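PDB 7D5M: oxidoreductase from Azotobacter vinelandii, which binds NAD+ and, as a homolog of inositol dehydrogenase, probably catalyses NAD-dependent oxidation of a sugar or polyol substrate. Local coordinates for residues G19-Q24 with P50-E55; T96-T101 with E125-I130; A155-G160 with E215-E220; Y245-Y250 with G384-Y389. All coordinates share one frame; numbering follows the deposited sequence.

Contact 1 (G19-Q24 with P50-E55). With NAD (nicotinamide-adenine-dinucleotide), chain B.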
# COMPACT_ATOMS: atom_id res chain seq x y z
N GLY A 19 0.91 -1.56 -36.86
CA GLY A 19 0.88 -2.64 -35.86
C GLY A 19 1.75 -3.81 -36.26
O GLY A 19 1.44 -4.94 -35.85
N GLY A 20 2.83 -3.55 -37.00
CA GLY A 20 3.70 -4.60 -37.55
C GLY A 20 4.59 -5.25 -36.50
O GLY A 20 4.40 -5.02 -35.27
N ARG A 21 5.54 -6.05 -36.98
CA ARG A 21 6.36 -6.99 -36.17
C ARG A 21 7.02 -6.29 -34.98
O ARG A 21 7.05 -6.90 -33.91
CB ARG A 21 7.45 -7.63 -37.02
CG ARG A 21 8.10 -8.82 -36.35
CD ARG A 21 8.69 -9.78 -37.36
NE ARG A 21 9.95 -9.26 -37.86
CZ ARG A 21 10.44 -9.50 -39.07
NH1 ARG A 21 9.76 -10.25 -39.93
NH2 ARG A 21 11.61 -8.98 -39.42
N ASN A 22 7.55 -5.08 -35.18
CA ASN A 22 8.35 -4.40 -34.14
C ASN A 22 7.53 -3.31 -33.43
O ASN A 22 8.14 -2.57 -32.64
CB ASN A 22 9.64 -3.84 -34.75
CG ASN A 22 10.48 -4.94 -35.37
OD1 ASN A 22 10.57 -6.03 -34.81
ND2 ASN A 22 11.05 -4.68 -36.53
N SER A 23 6.21 -3.22 -33.65
CA SER A 23 5.37 -2.14 -33.07
C SER A 23 5.13 -2.36 -31.57
O SER A 23 5.13 -3.51 -31.11
CB SER A 23 4.06 -1.99 -33.81
OG SER A 23 3.22 -3.11 -33.56
N GLN A 24 4.89 -1.27 -30.84
CA GLN A 24 4.50 -1.35 -29.41
C GLN A 24 3.05 -1.81 -29.28
O GLN A 24 2.75 -2.62 -28.37
CB GLN A 24 4.66 0.01 -28.73
CG GLN A 24 6.08 0.53 -28.69
CD GLN A 24 6.19 1.72 -27.77
OE1 GLN A 24 5.45 2.71 -27.90
NE2 GLN A 24 7.09 1.64 -26.80
N PRO A 50 7.39 -3.06 -46.74
CA PRO A 50 6.34 -3.96 -47.21
C PRO A 50 6.74 -5.44 -47.14
O PRO A 50 5.87 -6.26 -46.87
CB PRO A 50 6.05 -3.56 -48.67
CG PRO A 50 7.07 -2.50 -49.03
CD PRO A 50 7.83 -2.11 -47.78
N GLY A 51 8.01 -5.75 -47.42
CA GLY A 51 8.57 -7.11 -47.29
C GLY A 51 8.38 -7.64 -45.87
O GLY A 51 7.91 -8.79 -45.71
N ARG A 52 8.72 -6.82 -44.87
CA ARG A 52 8.61 -7.20 -43.44
C ARG A 52 7.13 -7.26 -43.04
O ARG A 52 6.77 -8.13 -42.23
CB ARG A 52 9.42 -6.23 -42.58
CG ARG A 52 9.46 -6.59 -41.11
CD ARG A 52 10.44 -5.70 -40.37
NE ARG A 52 10.00 -4.31 -40.39
CZ ARG A 52 10.80 -3.25 -40.29
NH1 ARG A 52 12.11 -3.40 -40.16
NH2 ARG A 52 10.28 -2.03 -40.34
N GLY A 53 6.28 -6.39 -43.60
CA GLY A 53 4.83 -6.43 -43.37
C GLY A 53 4.23 -7.75 -43.82
O GLY A 53 3.40 -8.31 -43.10
N ARG A 54 4.64 -8.25 -44.99
CA ARG A 54 4.11 -9.52 -45.54
C ARG A 54 4.65 -10.70 -44.74
O ARG A 54 3.87 -11.61 -44.42
CB ARG A 54 4.44 -9.67 -47.03
CG ARG A 54 3.91 -10.97 -47.62
CD ARG A 54 3.97 -11.04 -49.14
NE ARG A 54 3.02 -10.12 -49.75
CZ ARG A 54 3.34 -9.01 -50.43
NH1 ARG A 54 4.60 -8.65 -50.60
NH2 ARG A 54 2.38 -8.26 -50.93
N GLU A 55 5.95 -10.71 -44.43
CA GLU A 55 6.56 -11.77 -43.57
C GLU A 55 5.72 -11.90 -42.29
O GLU A 55 5.40 -13.04 -41.90
CB GLU A 55 7.99 -11.44 -43.17
CG GLU A 55 9.00 -11.64 -44.27
CD GLU A 55 10.38 -11.11 -43.90
OE1 GLU A 55 10.65 -10.93 -42.69
OE2 GLU A 55 11.17 -10.86 -44.82
PA NAD B . 5.55 2.13 -33.35
O1A NAD B . 6.54 3.05 -34.01
O2A NAD B . 5.98 1.22 -32.25
O5B NAD B . 4.83 1.26 -34.49
C5B NAD B . 4.52 1.80 -35.81
C4B NAD B . 4.14 0.65 -36.71
O4B NAD B . 3.47 1.13 -37.90
C3B NAD B . 5.32 -0.19 -37.23
O3B NAD B . 4.92 -1.54 -37.37
C2B NAD B . 5.60 0.47 -38.58
O2B NAD B . 6.30 -0.34 -39.50
C1B NAD B . 4.17 0.70 -39.05
N9A NAD B . 4.01 1.72 -40.07
C8A NAD B . 4.56 2.98 -40.06
N7A NAD B . 4.18 3.72 -41.07
C5A NAD B . 3.32 2.91 -41.79
C6A NAD B . 2.58 3.13 -42.96
N6A NAD B . 2.57 4.28 -43.63
N1A NAD B . 1.79 2.11 -43.41
C2A NAD B . 1.80 0.96 -42.73
N3A NAD B . 2.45 0.64 -41.60
C4A NAD B . 3.20 1.67 -41.18
O3 NAD B . 4.32 3.00 -32.78
PN NAD B . 3.30 2.65 -31.56
O1N NAD B . 3.92 3.04 -30.25
O2N NAD B . 2.81 1.24 -31.73
O5D NAD B . 2.10 3.68 -31.83
C5D NAD B . 1.34 3.65 -33.04
C4D NAD B . 0.11 4.48 -32.78
O4D NAD B . -0.58 3.94 -31.62
C3D NAD B . 0.40 5.95 -32.44
O3D NAD B . -0.63 6.77 -32.97
C2D NAD B . 0.40 5.95 -30.90
O2D NAD B . 0.07 7.22 -30.35
C1D NAD B . -0.72 4.94 -30.62
N1N NAD B . -0.63 4.28 -29.28
C2N NAD B . -1.75 4.26 -28.48
C3N NAD B . -1.70 3.70 -27.20
C7N NAD B . -3.00 3.58 -26.44
O7N NAD B . -4.06 3.73 -27.05
N7N NAD B . -2.93 3.29 -25.14
C4N NAD B . -0.46 3.27 -26.70
C5N NAD B . 0.66 3.30 -27.53
C6N NAD B . 0.51 3.67 -28.85
O HOH W 1 5.85 -6.23 -39.81
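R21, on the glycine-rich loop of the NAD-binding Rossmann fold, meets R52 and E55 on helix 50-59 at the surface. The charged link is a salt bridge: R21 NH1 donates to E55 OE1 at 3.0 Å, and the bond is nearly straight (172°). The oxygen lies in the guanidinium plane and is met on its anti side. R21 gets there with CG anti to its backbone N and a bend at chi3 (77°).

Between the arginines the contact is van der Waals. R52 CG sits 3.5 Å above the R21 guanidinium plane and the nearest charged atoms, R21 NH2 and R52 NE, are 5.0 Å apart, so alkyl chain covers the face. N22 ND2 lies 3.7 Å above a face of the R52 guanidinium, whose NE makes a salt bridge to D47. One water accepts from R21 N at 2.9 Å and gives a weak bond to R52 O.

Cofactor bonds come from the loop backbone: Q24 N donates to NAD O2A at 3.1 Å and G20 N to the ribose oxygen O3B at 2.9 Å. G20 O closes the turn by accepting from S23 N and S23 OG, the hydroxyl 2.8 Å away in the carbonyl plane.

Contact 2 (T96-T101 with E125-I130). With NAD (nicotinamide-adenine-dinucleotide), chain B.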
# COMPACT_ATOMS: atom_id res chain seq x y z
N THR A 96 0.04 9.99 -39.90
CA THR A 96 -0.68 9.33 -41.02
C THR A 96 -2.14 9.00 -40.63
O THR A 96 -2.87 8.52 -41.51
CB THR A 96 0.07 8.07 -41.49
OG1 THR A 96 0.24 7.21 -40.37
CG2 THR A 96 1.40 8.40 -42.13
N HIS A 97 -2.57 9.25 -39.39
CA HIS A 97 -3.92 8.87 -38.91
C HIS A 97 -4.99 9.56 -39.77
O HIS A 97 -5.96 8.89 -40.15
CB HIS A 97 -4.13 9.25 -37.44
CG HIS A 97 -3.34 8.42 -36.49
ND1 HIS A 97 -3.47 8.55 -35.14
CD2 HIS A 97 -2.41 7.45 -36.70
CE1 HIS A 97 -2.65 7.72 -34.53
NE2 HIS A 97 -2.00 7.02 -35.47
N PHE A 98 -4.83 10.85 -40.04
CA PHE A 98 -5.85 11.64 -40.77
C PHE A 98 -6.07 11.05 -42.16
O PHE A 98 -7.22 10.72 -42.51
CB PHE A 98 -5.46 13.12 -40.85
CG PHE A 98 -6.41 13.92 -41.69
CD1 PHE A 98 -7.60 14.40 -41.17
CD2 PHE A 98 -6.12 14.16 -43.03
CE1 PHE A 98 -8.48 15.12 -41.96
CE2 PHE A 98 -7.01 14.87 -43.82
CZ PHE A 98 -8.18 15.36 -43.28
N ALA A 99 -4.99 10.90 -42.95
CA ALA A 99 -5.05 10.46 -44.36
C ALA A 99 -5.62 9.04 -44.43
O ALA A 99 -6.48 8.77 -45.29
CB ALA A 99 -3.68 10.55 -45.00
N ILE A 100 -5.19 8.15 -43.53
CA ILE A 100 -5.61 6.72 -43.58
C ILE A 100 -7.08 6.63 -43.16
O ILE A 100 -7.83 5.92 -43.86
CB ILE A 100 -4.70 5.82 -42.72
CG1 ILE A 100 -3.25 5.86 -43.21
CG2 ILE A 100 -5.26 4.41 -42.70
CD1 ILE A 100 -2.27 5.24 -42.25
N THR A 101 -7.47 7.30 -42.07
CA THR A 101 -8.87 7.30 -41.58
C THR A 101 -9.78 7.89 -42.67
O THR A 101 -10.83 7.29 -42.97
CB THR A 101 -9.00 8.03 -40.24
OG1 THR A 101 -8.17 7.35 -39.30
CG2 THR A 101 -10.41 8.04 -39.70
N GLU A 125 -12.43 17.97 -37.18
CA GLU A 125 -13.81 18.38 -37.56
C GLU A 125 -14.12 17.80 -38.95
O GLU A 125 -15.25 17.30 -39.14
CB GLU A 125 -13.96 19.90 -37.52
CG GLU A 125 -13.84 20.47 -36.12
CD GLU A 125 -15.10 20.40 -35.27
OE1 GLU A 125 -16.07 19.72 -35.66
OE2 GLU A 125 -15.10 21.04 -34.22
N THR A 126 -13.16 17.85 -39.87
CA THR A 126 -13.31 17.29 -41.24
C THR A 126 -13.52 15.78 -41.17
O THR A 126 -14.45 15.27 -41.83
CB THR A 126 -12.10 17.63 -42.11
OG1 THR A 126 -12.04 19.05 -42.12
CG2 THR A 126 -12.21 17.05 -43.51
N LEU A 127 -12.68 15.07 -40.42
CA LEU A 127 -12.79 13.60 -40.27
C LEU A 127 -14.18 13.26 -39.74
O LEU A 127 -14.79 12.30 -40.24
CB LEU A 127 -11.75 13.09 -39.28
CG LEU A 127 -10.42 12.63 -39.86
CD1 LEU A 127 -9.68 11.83 -38.80
CD2 LEU A 127 -10.60 11.80 -41.12
N ARG A 128 -14.63 13.99 -38.72
CA ARG A 128 -15.92 13.69 -38.08
C ARG A 128 -17.03 13.88 -39.12
O ARG A 128 -17.92 13.01 -39.21
CB ARG A 128 -16.17 14.54 -36.83
CG ARG A 128 -17.59 14.35 -36.30
CD ARG A 128 -17.81 14.82 -34.89
NE ARG A 128 -17.47 16.20 -34.70
CZ ARG A 128 -17.46 16.82 -33.52
NH1 ARG A 128 -17.78 16.16 -32.42
NH2 ARG A 128 -17.14 18.09 -33.45
N GLU A 129 -17.00 14.97 -39.88
CA GLU A 129 -18.06 15.20 -40.90
C GLU A 129 -18.06 14.06 -41.92
O GLU A 129 -19.16 13.61 -42.31
CB GLU A 129 -17.91 16.57 -41.57
CG GLU A 129 -18.28 17.69 -40.63
CD GLU A 129 -18.84 18.92 -41.30
OE1 GLU A 129 -18.52 19.15 -42.49
OE2 GLU A 129 -19.60 19.66 -40.63
N ILE A 130 -16.89 13.57 -42.32
CA ILE A 130 -16.78 12.49 -43.34
C ILE A 130 -17.29 11.17 -42.73
O ILE A 130 -18.02 10.45 -43.42
CB ILE A 130 -15.35 12.40 -43.90
CG1 ILE A 130 -14.98 13.67 -44.67
CG2 ILE A 130 -15.21 11.16 -44.78
CD1 ILE A 130 -13.54 13.73 -45.15
PA NAD B . 5.55 2.13 -33.35
O1A NAD B . 6.54 3.05 -34.01
O2A NAD B . 5.98 1.22 -32.25
O5B NAD B . 4.83 1.26 -34.49
C5B NAD B . 4.52 1.80 -35.81
C4B NAD B . 4.14 0.65 -36.71
O4B NAD B . 3.47 1.13 -37.90
C3B NAD B . 5.32 -0.19 -37.23
O3B NAD B . 4.92 -1.54 -37.37
C2B NAD B . 5.60 0.47 -38.58
O2B NAD B . 6.30 -0.34 -39.50
C1B NAD B . 4.17 0.70 -39.05
N9A NAD B . 4.01 1.72 -40.07
C8A NAD B . 4.56 2.98 -40.06
N7A NAD B . 4.18 3.72 -41.07
C5A NAD B . 3.32 2.91 -41.79
C6A NAD B . 2.58 3.13 -42.96
N6A NAD B . 2.57 4.28 -43.63
N1A NAD B . 1.79 2.11 -43.41
C2A NAD B . 1.80 0.96 -42.73
N3A NAD B . 2.45 0.64 -41.60
C4A NAD B . 3.20 1.67 -41.18
O3 NAD B . 4.32 3.00 -32.78
PN NAD B . 3.30 2.65 -31.56
O1N NAD B . 3.92 3.04 -30.25
O2N NAD B . 2.81 1.24 -31.73
O5D NAD B . 2.10 3.68 -31.83
C5D NAD B . 1.34 3.65 -33.04
C4D NAD B . 0.11 4.48 -32.78
O4D NAD B . -0.58 3.94 -31.62
C3D NAD B . 0.40 5.95 -32.44
O3D NAD B . -0.63 6.77 -32.97
C2D NAD B . 0.40 5.95 -30.90
O2D NAD B . 0.07 7.22 -30.35
C1D NAD B . -0.72 4.94 -30.62
N1N NAD B . -0.63 4.28 -29.28
C2N NAD B . -1.75 4.26 -28.48
C3N NAD B . -1.70 3.70 -27.20
C7N NAD B . -3.00 3.58 -26.44
O7N NAD B . -4.06 3.73 -27.05
N7N NAD B . -2.93 3.29 -25.14
C4N NAD B . -0.46 3.27 -26.70
C5N NAD B . 0.66 3.30 -27.53
C6N NAD B . 0.51 3.67 -28.85
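L127 drives its branched end between F98 and T101, and this is where the contact is tight. F98 CD1 lies 3.6 Å from L127 CG, while L127 CD1 comes to 4.0 Å from T101 CG2 and L127 CD2 to 3.8 Å from the backbone oxygen F98 O. With chi1 at -60° the T101 hydroxyl lies beside the backbone N and bonds H97 O at 2.8 Å, which leaves CG2 to meet L127.

The two segments run almost parallel, 14° between axes 10.7 Å apart, as expected of neighbouring helices in successive beta-alpha-beta crossovers of a Rossmann fold; T101 also packs on V90 and C113 of the sheet. On the sheet-facing side H97, a residue of the NAD site, is hydrogen-bonded through ND1 to P116 O and through NE2 to T92 O. With an alanine here, P116 O and T92 O would probably be left without their imidazole partner, and the pocket wall less firmly fixed.

Packing is looser toward solvent. T126 CG2 reaches only the edge of the F98 ring, 4.4 Å from CZ, and its hydroxyl bonds to E122 O. Farther round, R128 NH2 pairs with E125 OE1 at 2.9 Å.

Contact 3 (A155-G160 with E215-E220)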
# COMPACT_ATOMS: atom_id res chain seq x y z
N ALA A 155 -21.31 5.91 -12.61
CA ALA A 155 -22.63 5.61 -12.02
C ALA A 155 -22.72 6.22 -10.62
O ALA A 155 -23.79 6.76 -10.27
CB ALA A 155 -22.87 4.13 -12.01
N MET A 156 -21.64 6.13 -9.84
CA MET A 156 -21.63 6.68 -8.46
C MET A 156 -21.81 8.20 -8.52
O MET A 156 -22.58 8.76 -7.71
CB MET A 156 -20.33 6.33 -7.73
CG MET A 156 -20.21 4.87 -7.41
SD MET A 156 -18.53 4.50 -6.88
CE MET A 156 -18.52 5.23 -5.24
N ILE A 157 -21.10 8.85 -9.44
CA ILE A 157 -21.13 10.33 -9.60
C ILE A 157 -22.56 10.73 -10.00
O ILE A 157 -23.10 11.67 -9.39
CB ILE A 157 -20.06 10.79 -10.60
CG1 ILE A 157 -18.66 10.60 -10.00
CG2 ILE A 157 -20.29 12.24 -11.03
CD1 ILE A 157 -17.53 10.72 -10.99
N ALA A 158 -23.13 10.04 -10.99
CA ALA A 158 -24.49 10.33 -11.52
C ALA A 158 -25.55 10.17 -10.43
O ALA A 158 -26.56 10.91 -10.49
CB ALA A 158 -24.78 9.46 -12.72
N ASP A 159 -25.35 9.27 -9.47
CA ASP A 159 -26.29 8.98 -8.36
C ASP A 159 -26.04 9.91 -7.16
O ASP A 159 -26.70 9.72 -6.13
CB ASP A 159 -26.20 7.51 -7.94
CG ASP A 159 -27.46 6.94 -7.31
OD1 ASP A 159 -28.53 7.58 -7.40
OD2 ASP A 159 -27.35 5.85 -6.72
N GLY A 160 -25.09 10.84 -7.26
CA GLY A 160 -24.82 11.87 -6.23
C GLY A 160 -23.99 11.36 -5.07
O GLY A 160 -23.97 12.05 -4.01
N GLU A 215 -14.10 12.50 -18.87
CA GLU A 215 -15.27 12.74 -19.77
C GLU A 215 -16.27 11.59 -19.64
O GLU A 215 -17.48 11.84 -19.69
CB GLU A 215 -14.82 12.94 -21.21
CG GLU A 215 -13.99 14.20 -21.38
CD GLU A 215 -13.54 14.50 -22.79
OE1 GLU A 215 -14.01 13.82 -23.73
OE2 GLU A 215 -12.71 15.44 -22.95
N VAL A 216 -15.80 10.36 -19.44
CA VAL A 216 -16.71 9.21 -19.18
C VAL A 216 -17.40 9.43 -17.83
O VAL A 216 -18.61 9.19 -17.74
CB VAL A 216 -15.97 7.86 -19.21
CG1 VAL A 216 -16.90 6.71 -18.86
CG2 VAL A 216 -15.31 7.63 -20.57
N MET A 217 -16.65 9.85 -16.80
CA MET A 217 -17.17 9.94 -15.41
C MET A 217 -18.09 11.16 -15.24
O MET A 217 -19.03 11.07 -14.43
CB MET A 217 -16.02 10.04 -14.41
CG MET A 217 -15.19 8.80 -14.33
SD MET A 217 -13.93 8.94 -13.03
CE MET A 217 -13.07 7.39 -13.25
N LEU A 218 -17.82 12.24 -15.98
CA LEU A 218 -18.48 13.57 -15.85
C LEU A 218 -18.92 14.02 -17.24
O LEU A 218 -18.40 14.99 -17.79
CB LEU A 218 -17.50 14.55 -15.21
CG LEU A 218 -17.02 14.17 -13.81
CD1 LEU A 218 -15.64 14.74 -13.53
CD2 LEU A 218 -18.00 14.62 -12.74
N PRO A 219 -19.87 13.28 -17.86
CA PRO A 219 -20.23 13.51 -19.26
C PRO A 219 -20.83 14.89 -19.54
O PRO A 219 -20.72 15.34 -20.67
CB PRO A 219 -21.24 12.38 -19.55
CG PRO A 219 -21.81 12.03 -18.20
CD PRO A 219 -20.63 12.17 -17.26
N GLU A 220 -21.45 15.52 -18.53
CA GLU A 220 -22.15 16.83 -18.67
C GLU A 220 -21.19 17.98 -18.36
O GLU A 220 -21.57 19.13 -18.58
CB GLU A 220 -23.38 16.93 -17.76
CG GLU A 220 -24.47 15.92 -18.10
CD GLU A 220 -24.62 15.59 -19.57
OE1 GLU A 220 -24.68 16.52 -20.40
OE2 GLU A 220 -24.66 14.38 -19.89
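I157 packs on M217 and L218 in a small, apolar contact between the C-terminal ends of helices 148-158 and 202-217, in the C-terminal alpha/beta domain and away from the NAD site. The evidence is in the branches. I157 and M217 have the closest CA atoms of the two segments, 7.0 Å apart, and the isoleucine points its side chain at the other helix end. Its CD1 touches M217 CB at 3.8 Å, while its CG2 meets L218 CD2 at 3.7 Å, the two side chains crossing at about a right angle. CG2 and CD1 are equally far, 3.8 Å, from M217 O, which faces the gap between the two branches.

M217 gives only the base of its side chain to I157. Beyond CB the chain stays extended, chi2 -175° and chi3 -176°, and leads off to I150, A153, I273 and V275. L218, the first residue to leave helical angles and followed by P219, instead swings its CD2 methyl back to the isoleucine while also packing on I165 and V168.

Helix 148-158 closes in a Schellman motif at G160, with positive phi (80°) and two bonds back into the last turn, one of them G160 N to I157 O at 3.0 Å. I157 also rests on I165 and V275, which fits two helices packed side by side against the large mixed sheet of the Gfo/Idh/MocA C-terminal domain.

Contact 4 (Y245-Y250 with G384-Y389)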
# COMPACT_ATOMS: atom_id res chain seq x y z
N TYR A 245 1.64 20.99 -17.12
CA TYR A 245 0.57 21.26 -16.13
C TYR A 245 -0.57 21.96 -16.86
O TYR A 245 -0.36 23.06 -17.40
CB TYR A 245 1.08 22.15 -15.00
CG TYR A 245 2.33 21.61 -14.38
CD1 TYR A 245 2.26 20.65 -13.38
CD2 TYR A 245 3.58 22.02 -14.81
CE1 TYR A 245 3.41 20.13 -12.82
CE2 TYR A 245 4.74 21.50 -14.27
CZ TYR A 245 4.65 20.56 -13.26
OH TYR A 245 5.79 20.03 -12.73
N THR A 246 -1.75 21.35 -16.84
CA THR A 246 -2.97 21.97 -17.38
C THR A 246 -3.94 22.22 -16.23
O THR A 246 -4.38 21.26 -15.58
CB THR A 246 -3.62 21.13 -18.48
OG1 THR A 246 -2.60 20.85 -19.44
CG2 THR A 246 -4.80 21.85 -19.10
N LEU A 247 -4.27 23.49 -16.00
CA LEU A 247 -5.29 23.88 -15.01
C LEU A 247 -6.53 24.35 -15.77
O LEU A 247 -6.41 25.13 -16.75
CB LEU A 247 -4.71 24.96 -14.10
CG LEU A 247 -5.60 25.36 -12.93
CD1 LEU A 247 -5.80 24.19 -11.97
CD2 LEU A 247 -5.00 26.54 -12.19
N MET A 248 -7.69 23.85 -15.36
CA MET A 248 -8.96 24.10 -16.07
C MET A 248 -10.03 24.58 -15.08
O MET A 248 -10.07 24.08 -13.94
CB MET A 248 -9.44 22.81 -16.75
CG MET A 248 -8.34 22.15 -17.54
SD MET A 248 -8.96 20.82 -18.57
CE MET A 248 -9.40 19.59 -17.35
N GLU A 249 -10.85 25.52 -15.53
CA GLU A 249 -12.12 25.88 -14.86
C GLU A 249 -13.25 25.27 -15.68
O GLU A 249 -13.31 25.55 -16.88
CB GLU A 249 -12.32 27.39 -14.80
CG GLU A 249 -11.11 28.16 -14.32
CD GLU A 249 -11.32 29.67 -14.29
OE1 GLU A 249 -12.35 30.12 -14.84
OE2 GLU A 249 -10.46 30.39 -13.72
N TYR A 250 -14.07 24.44 -15.05
CA TYR A 250 -15.32 23.92 -15.65
C TYR A 250 -16.43 24.95 -15.47
O TYR A 250 -16.39 25.74 -14.51
CB TYR A 250 -15.72 22.60 -14.99
CG TYR A 250 -14.73 21.48 -15.18
CD1 TYR A 250 -14.70 20.75 -16.36
CD2 TYR A 250 -13.84 21.12 -14.19
CE1 TYR A 250 -13.81 19.71 -16.55
CE2 TYR A 250 -12.94 20.08 -14.36
CZ TYR A 250 -12.93 19.37 -15.54
OH TYR A 250 -12.06 18.33 -15.75
N GLY A 384 1.65 30.33 -20.82
CA GLY A 384 0.81 29.68 -19.79
C GLY A 384 -0.28 30.59 -19.25
O GLY A 384 -0.47 30.63 -18.03
N VAL A 385 -1.00 31.28 -20.13
CA VAL A 385 -2.09 32.24 -19.77
C VAL A 385 -3.44 31.55 -19.97
O VAL A 385 -3.51 30.56 -20.76
CB VAL A 385 -1.96 33.53 -20.61
CG1 VAL A 385 -0.58 34.14 -20.45
CG2 VAL A 385 -2.27 33.29 -22.08
N TRP A 386 -4.47 32.02 -19.27
CA TRP A 386 -5.85 31.51 -19.43
C TRP A 386 -6.32 31.76 -20.86
O TRP A 386 -6.14 32.89 -21.36
CB TRP A 386 -6.80 32.16 -18.43
CG TRP A 386 -6.54 31.72 -17.02
CD1 TRP A 386 -5.85 32.40 -16.06
CD2 TRP A 386 -6.94 30.48 -16.42
NE1 TRP A 386 -5.80 31.68 -14.90
CE2 TRP A 386 -6.46 30.49 -15.09
CE3 TRP A 386 -7.66 29.37 -16.87
CZ2 TRP A 386 -6.69 29.44 -14.21
CZ3 TRP A 386 -7.87 28.32 -16.00
CH2 TRP A 386 -7.40 28.36 -14.69
N VAL A 387 -6.86 30.73 -21.50
CA VAL A 387 -7.50 30.83 -22.84
C VAL A 387 -8.93 30.30 -22.73
O VAL A 387 -9.18 29.36 -21.92
CB VAL A 387 -6.69 30.11 -23.93
CG1 VAL A 387 -5.25 30.59 -23.96
CG2 VAL A 387 -6.76 28.59 -23.78
N ASP A 388 -9.85 30.90 -23.48
CA ASP A 388 -11.23 30.39 -23.63
C ASP A 388 -11.15 29.04 -24.34
O ASP A 388 -10.35 28.90 -25.28
CB ASP A 388 -12.11 31.38 -24.38
CG ASP A 388 -12.37 32.64 -23.58
OD1 ASP A 388 -12.18 32.60 -22.34
OD2 ASP A 388 -12.75 33.65 -24.21
N TYR A 389 -11.95 28.07 -23.89
CA TYR A 389 -11.89 26.69 -24.42
C TYR A 389 -12.77 26.58 -25.67
O TYR A 389 -12.19 25.99 -26.60
CB TYR A 389 -12.23 25.70 -23.32
CG TYR A 389 -11.93 24.28 -23.69
CD1 TYR A 389 -10.63 23.83 -23.76
CD2 TYR A 389 -12.95 23.41 -24.02
CE1 TYR A 389 -10.34 22.52 -24.12
CE2 TYR A 389 -12.69 22.10 -24.38
CZ TYR A 389 -11.37 21.65 -24.43
OH TYR A 389 -11.07 20.37 -24.77
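M248 and W386 are the residues whose backbones come nearest, with CA atoms 8.7 Å apart, too far for directly paired strands. Strand 223-231 lies between, bonded through its backbone to L247 and E249, and the segment 384-389 follows on its far side. The indole of W386 therefore spans it to reach 245-250.

Its six-membered ring does the touching. CZ3 comes to 3.6 Å from L247 O, and CH2 to 3.9 Å from L247 CD2. E249 approaches differently: its CG is 3.7 Å from W386 CZ3, and with CG anti to the carbonyl carbon (chi1 -48°) the extended chain carries OE2 over one face, 3.8 Å above the plane and toward the rim. The carboxylate is tilted 50° to the ring. W386 NE1 makes a weak hydrogen bond to G384 O of a neighbouring subunit, so the contact borders an interface.

R225, on the intervening strand, makes a salt bridge to E249 OE2 and a cation-pi contact with W386. An alanine in place of E249 would probably leave R225 without its carboxylate mate and strip cover from one face of the indole. A carboxylate over an aromatic face is unfavourable alone; here the positive charge of R225 is likely to offset it.

In the fold
From the N terminus the four contacts close in series, with no nesting or crossing. Contact 1 brings the loop after strand 12-16 to helix 50-59, closing over helix 26-34 and strand 39-45; contact 2 joins helices 97-106 and 121-133 around strand 110-113. Both belong to the nucleotide-binding half and border NAD, their centres 24 Å apart. Contact 3 closes around strand 165-173 and the helices that follow it, and contact 4 spans 133 residues to bring the end of the modelled chain back to strand 243-250. These last two lie on the mixed-sheet domain with nearest atoms about 6 Å apart. Contact 1 sits across the chain's centre from both, 41 Å between centres.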